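Local coordinates for protein putative polysaccharide deacetylase (Bdellovibrio bacteriovorus HD100, PDB 5JP6) that probably removes acetyl groups from the N-acetylated sugars of peptidoglycan, as a zinc-binding deacetylase of carbohydrate esterase family 4, at residues F121-Q124 and R125-M128; E343-P346 and Q347-R350. The protein carries 1 engineered substitution. One frame throughout, in Å; residues are numbered along the deposited sequence. Where two conformers were deposited one is given.

Interaction 1: residues F121-Q124 and R125-M128; sequences FDEQ and RESM
The guanidinium of Arg125 has the backbone O of Phe121 over one face, 3.7 Å above the centre of its plane. Asp122 OD1 and a water lie at its edge, in the plane. NH1 of Arg125 gives Asp122 OD1 a 2.7 Å hydrogen bond, which is part of a salt bridge. The bond uses the anti side of the carboxylate, and the N-H...O angle is 150°. The two side chains run side by side, but their flat groups are turned 69° apart. One oxygen of Asp122 therefore makes the contact, rather than a flat two-oxygen pairing. The water bridges the same pair, donating to Asp122 OD1 and accepting from Arg125 NH2. A bend at chi3 (-75°) helps turn the Arg125 chain back along the helix, and NH2 comes 3.7 Å from Phe121 CB.

The backbone beneath shows the last turn of a helix. Arg125 N still bonds to Phe121 O at 3.0 Å. One residue on, the bond from Glu126 N to Asp122 O is weak, and the better one goes to Glu123 O at 3.2 Å. The helix thus tightens from an i to i-4 toward an i to i-3 pattern. A second water takes over at Gln124 O: it donates to that carbonyl and also bonds Ser127 OG, at 2.6 Å.

This is the C-terminal end of helix 110-126, at the surface and away from the zinc site. Phe121 packs on Arg339 and Arg340 of helix 339-354. Gln124 OE1 accepts from Asn313 N at the start of helix 313-327.

Interaction 2: residues E343-P346 and Q347-R350; sequences EIMP and QFLR
Ile344 O accepts the shortest polar bond here, 2.8 Å from Phe348 N, with an N-H...O angle of 160°. The next two bonds continue the alpha-helical ladder. Leu349 N reaches Met345 O at 2.9 Å and is nearly straight at 171°. Arg350 N reaches Pro346 O, which also accepts from Asn142 ND2. The ladder is interrupted just before these rungs. Pro346 has no N-H to give to the turn before, and the helix is kinked there. A water fills the place of the next rung: it donates to Glu343 O and accepts from Gln347 N, at 2.9 Å each. Both backbone groups are thus satisfied although they do not bond directly.

On the inward side, Met345 carries the side-chain contact. Its CG is anti to the backbone N (chi1 -169°), and bends at chi2 and chi3 fold the thioether beside the next turn. SD lies 3.9 Å from Phe348 CD2. It approaches the ring obliquely, 5.1 Å from the centroid, in a Met-aromatic contact. The two side chains run alongside each other. Leu349 crosses Met345 at an angle and sets its CD1 3.9 Å from Met345 CG. These apolar groups form one buried surface of the helix.

Helix 339-354 lies against the parallel sheet of the NodB domain. Met345 packs on Phe175, and Phe348 and Leu349 pack on Leu173, all of strand 170-176. Phe348 also makes an edge-to-face contact with Phe334 of strand 330-335. On one flank Ala190 of helix 183-193 meets Met345, Pro346 and Leu349. On helix 313-327, Leu316 is touched by Ile344 and Val320 by Phe348. Gln347 bonds to Val130 and Ser129 in the loop after helix 110-126.

How the interactions relate
Interaction 1 is a surface contact at the end of helix 110-126. Interaction 2 is buried, on helix 339-354, within the NodB homology region. Charge and water dominate the side-chain chemistry of the first, while sulfur, aromatic and aliphatic groups dominate the second. Each has a disturbed helical ladder, one where the helix runs out and one at a proline. The two elements touch directly. Arg125 NH2 meets Glu343 OE1 at 3.0 Å in a salt bridge, and Phe121 CD1 packs on Glu343 CG. In one deposited conformer Met128 also packs on Ile344. Both interactions also pack on helix 313-327.

Interaction 1: residues F121-Q124 and R125-M128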
loop_
_atom_site.group_PDB
_atom_site.type_symbol
_atom_site.label_atom_id
_atom_site.label_comp_id
_atom_site.label_asym_id
_atom_site.label_seq_id
_atom_site.Cartn_x
_atom_site.Cartn_y
_atom_site.Cartn_z
ATOM N N PHE A 121 11.915 -13.688 5.436
ATOM C CA PHE A 121 11.291 -13.807 4.078
ATOM C C PHE A 121 11.964 -14.883 3.245
ATOM O O PHE A 121 11.282 -15.501 2.464
ATOM C CB PHE A 121 11.201 -12.476 3.367
ATOM C CG PHE A 121 10.099 -11.584 3.928
ATOM C CD1 PHE A 121 8.733 -11.860 3.807
ATOM C CD2 PHE A 121 10.486 -10.472 4.632
ATOM C CE1 PHE A 121 7.800 -10.984 4.320
ATOM C CE2 PHE A 121 9.568 -9.608 5.137
ATOM C CZ PHE A 121 8.223 -9.881 5.006
ATOM N N ASP A 122 13.249 -15.166 3.463
ATOM C CA ASP A 122 13.903 -16.307 2.810
ATOM C C ASP A 122 13.192 -17.604 3.184
ATOM O O ASP A 122 12.877 -18.455 2.336
ATOM C CB ASP A 122 15.361 -16.419 3.230
ATOM C CG ASP A 122 16.265 -15.343 2.624
ATOM O OD1 ASP A 122 15.867 -14.628 1.666
ATOM O OD2 ASP A 122 17.418 -15.219 3.126
ATOM N N GLU A 123 12.945 -17.749 4.475
ATOM C CA GLU A 123 12.311 -18.972 4.992
ATOM C C GLU A 123 10.889 -19.110 4.460
ATOM O O GLU A 123 10.456 -20.189 4.018
ATOM C CB GLU A 123 12.288 -18.932 6.515
ATOM C CG GLU A 123 13.635 -19.078 7.175
ATOM C CD GLU A 123 13.593 -18.796 8.671
ATOM O OE1 GLU A 123 12.493 -18.581 9.213
ATOM O OE2 GLU A 123 14.660 -18.847 9.325
ATOM N N GLN A 124 10.191 -17.975 4.421
ATOM C CA GLN A 124 8.814 -17.923 3.886
ATOM C C GLN A 124 8.748 -18.323 2.422
ATOM O O GLN A 124 7.827 -18.967 2.003
ATOM C CB GLN A 124 8.214 -16.538 4.066
ATOM C CG GLN A 124 8.034 -16.111 5.523
ATOM C CD GLN A 124 6.978 -16.924 6.206
ATOM O OE1 GLN A 124 5.812 -16.874 5.837
ATOM N NE2 GLN A 124 7.376 -17.690 7.194
ATOM N N ARG A 125 9.761 -17.935 1.664
ATOM C CA ARG A 125 9.822 -18.200 0.250
ATOM C C ARG A 125 9.960 -19.708 -0.047
ATOM O O ARG A 125 9.515 -20.195 -1.099
ATOM C CB ARG A 125 11.030 -17.391 -0.310
ATOM C CG ARG A 125 10.948 -16.925 -1.694
ATOM C CD ARG A 125 12.114 -16.010 -2.032
ATOM N NE ARG A 125 11.996 -14.684 -1.457
ATOM C CZ ARG A 125 12.856 -14.166 -0.592
ATOM N NH1 ARG A 125 13.972 -14.820 -0.267
ATOM N NH2 ARG A 125 12.613 -12.972 -0.049
ATOM N N GLU A 126 10.550 -20.463 0.878
ATOM C CA GLU A 126 10.885 -21.887 0.653
ATOM C C GLU A 126 9.672 -22.728 0.318
ATOM O O GLU A 126 9.753 -23.676 -0.472
ATOM C CB GLU A 126 11.538 -22.492 1.907
ATOM C CG GLU A 126 12.964 -22.022 2.166
ATOM C CD GLU A 126 13.554 -22.612 3.452
ATOM O OE1 GLU A 126 13.058 -23.675 3.924
ATOM O OE2 GLU A 126 14.487 -21.999 4.014
ATOM N N SER A 127 8.541 -22.409 0.924
ATOM C CA SER A 127 7.361 -23.231 0.763
ATOM C C SER A 127 6.424 -22.760 -0.343
ATOM O O SER A 127 5.337 -23.317 -0.506
ATOM C CB SER A 127 6.609 -23.343 2.095
ATOM O OG SER A 127 6.173 -22.079 2.537
ATOM N N MET A 128 6.845 -21.750 -1.102
ATOM C CA MET A 128 6.023 -21.264 -2.200
ATOM C C MET A 128 6.402 -21.871 -3.509
ATOM O O MET A 128 7.570 -21.906 -3.856
ATOM C CB MET A 128 6.160 -19.777 -2.324
ATOM C CG MET A 128 5.560 -19.098 -1.130
ATOM S SD MET A 128 6.139 -17.424 -1.089
ATOM C CE MET A 128 4.659 -16.646 -1.667
HETATM O O HOH W 1 14.634 -11.814 1.823
HETATM O O HOH W 2 5.199 -19.682 2.381
#

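Interaction 2: residues E343-P346 and Q347-R350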
loop_
_atom_site.group_PDB
_atom_site.type_symbol
_atom_site.label_atom_id
_atom_site.label_comp_id
_atom_site.label_asym_id
_atom_site.label_seq_id
_atom_site.Cartn_x
_atom_site.Cartn_y
_atom_site.Cartn_z
ATOM N N GLU A 343 6.024 -9.929 -1.785
ATOM C CA GLU A 343 6.581 -11.264 -1.744
ATOM C C GLU A 343 5.610 -12.315 -2.277
ATOM O O GLU A 343 6.047 -13.308 -2.844
ATOM C CB GLU A 343 6.970 -11.646 -0.302
ATOM C CG GLU A 343 8.087 -10.814 0.306
ATOM C CD GLU A 343 9.470 -11.226 -0.163
ATOM O OE1 GLU A 343 9.708 -12.390 -0.583
ATOM O OE2 GLU A 343 10.391 -10.362 -0.064
ATOM N N ILE A 344 4.305 -12.120 -2.028
ATOM C CA ILE A 344 3.308 -13.108 -2.442
ATOM C C ILE A 344 2.655 -12.804 -3.792
ATOM O O ILE A 344 1.842 -13.601 -4.268
ATOM C CB ILE A 344 2.202 -13.317 -1.389
ATOM C CG1 ILE A 344 1.331 -12.061 -1.202
ATOM C CG2 ILE A 344 2.825 -13.777 -0.067
ATOM C CD1 ILE A 344 -0.110 -12.378 -0.921
ATOM N N MET A 345 3.048 -11.697 -4.434
ATOM C CA MET A 345 2.282 -11.268 -5.599
ATOM C C MET A 345 2.342 -12.272 -6.769
ATOM O O MET A 345 1.292 -12.608 -7.353
ATOM C CB MET A 345 2.650 -9.850 -6.017
ATOM C CG MET A 345 1.702 -9.238 -7.058
ATOM S SD MET A 345 -0.050 -9.217 -6.561
ATOM C CE MET A 345 0.006 -8.376 -4.984
ATOM N N PRO A 346 3.552 -12.784 -7.115
ATOM C CA PRO A 346 3.531 -13.788 -8.201
ATOM C C PRO A 346 2.654 -15.006 -7.894
ATOM O O PRO A 346 1.905 -15.471 -8.748
ATOM C CB PRO A 346 5.007 -14.176 -8.329
ATOM C CG PRO A 346 5.741 -12.951 -7.870
ATOM C CD PRO A 346 4.933 -12.391 -6.727
ATOM N N GLN A 347 2.698 -15.453 -6.651
ATOM C CA GLN A 347 1.949 -16.609 -6.236
ATOM C C GLN A 347 0.415 -16.301 -6.286
ATOM O O GLN A 347 -0.419 -17.125 -6.731
ATOM C CB GLN A 347 2.376 -17.033 -4.847
ATOM C CG GLN A 347 1.724 -18.339 -4.414
ATOM C CD GLN A 347 2.476 -19.574 -4.917
ATOM O OE1 GLN A 347 3.611 -19.757 -4.564
ATOM N NE2 GLN A 347 1.874 -20.360 -5.782
ATOM N N PHE A 348 0.049 -15.106 -5.845
ATOM C CA PHE A 348 -1.334 -14.656 -5.856
ATOM C C PHE A 348 -1.883 -14.631 -7.272
ATOM O O PHE A 348 -2.981 -15.101 -7.537
ATOM C CB PHE A 348 -1.452 -13.274 -5.205
ATOM C CG PHE A 348 -2.816 -12.670 -5.311
ATOM C CD1 PHE A 348 -3.865 -13.173 -4.585
ATOM C CD2 PHE A 348 -3.075 -11.606 -6.177
ATOM C CE1 PHE A 348 -5.132 -12.610 -4.664
ATOM C CE2 PHE A 348 -4.343 -11.077 -6.282
ATOM C CZ PHE A 348 -5.361 -11.571 -5.523
ATOM N N LEU A 349 -1.110 -14.038 -8.176
ATOM C CA LEU A 349 -1.514 -13.955 -9.556
ATOM C C LEU A 349 -1.695 -15.342 -10.193
ATOM O O LEU A 349 -2.642 -15.559 -10.936
ATOM C CB LEU A 349 -0.538 -13.075 -10.326
ATOM C CG LEU A 349 -0.479 -11.594 -9.890
ATOM C CD1 LEU A 349 0.736 -10.890 -10.485
ATOM C CD2 LEU A 349 -1.772 -10.889 -10.215
ATOM N N ARG A 350 -0.772 -16.250 -9.908
ATOM C CA ARG A 350 -0.896 -17.607 -10.404
ATOM C C ARG A 350 -2.162 -18.269 -9.866
ATOM O O ARG A 350 -2.881 -18.927 -10.622
ATOM C CB ARG A 350 0.367 -18.419 -10.084
ATOM C CG ARG A 350 0.312 -19.906 -10.478
ATOM C CD ARG A 350 0.047 -20.211 -11.952
ATOM N NE ARG A 350 -0.398 -21.596 -12.175
ATOM C CZ ARG A 350 0.380 -22.653 -12.374
ATOM N NH1 ARG A 350 1.702 -22.554 -12.412
ATOM N NH2 ARG A 350 -0.183 -23.840 -12.555
HETATM O O HOH W 3 4.952 -15.019 -4.870
#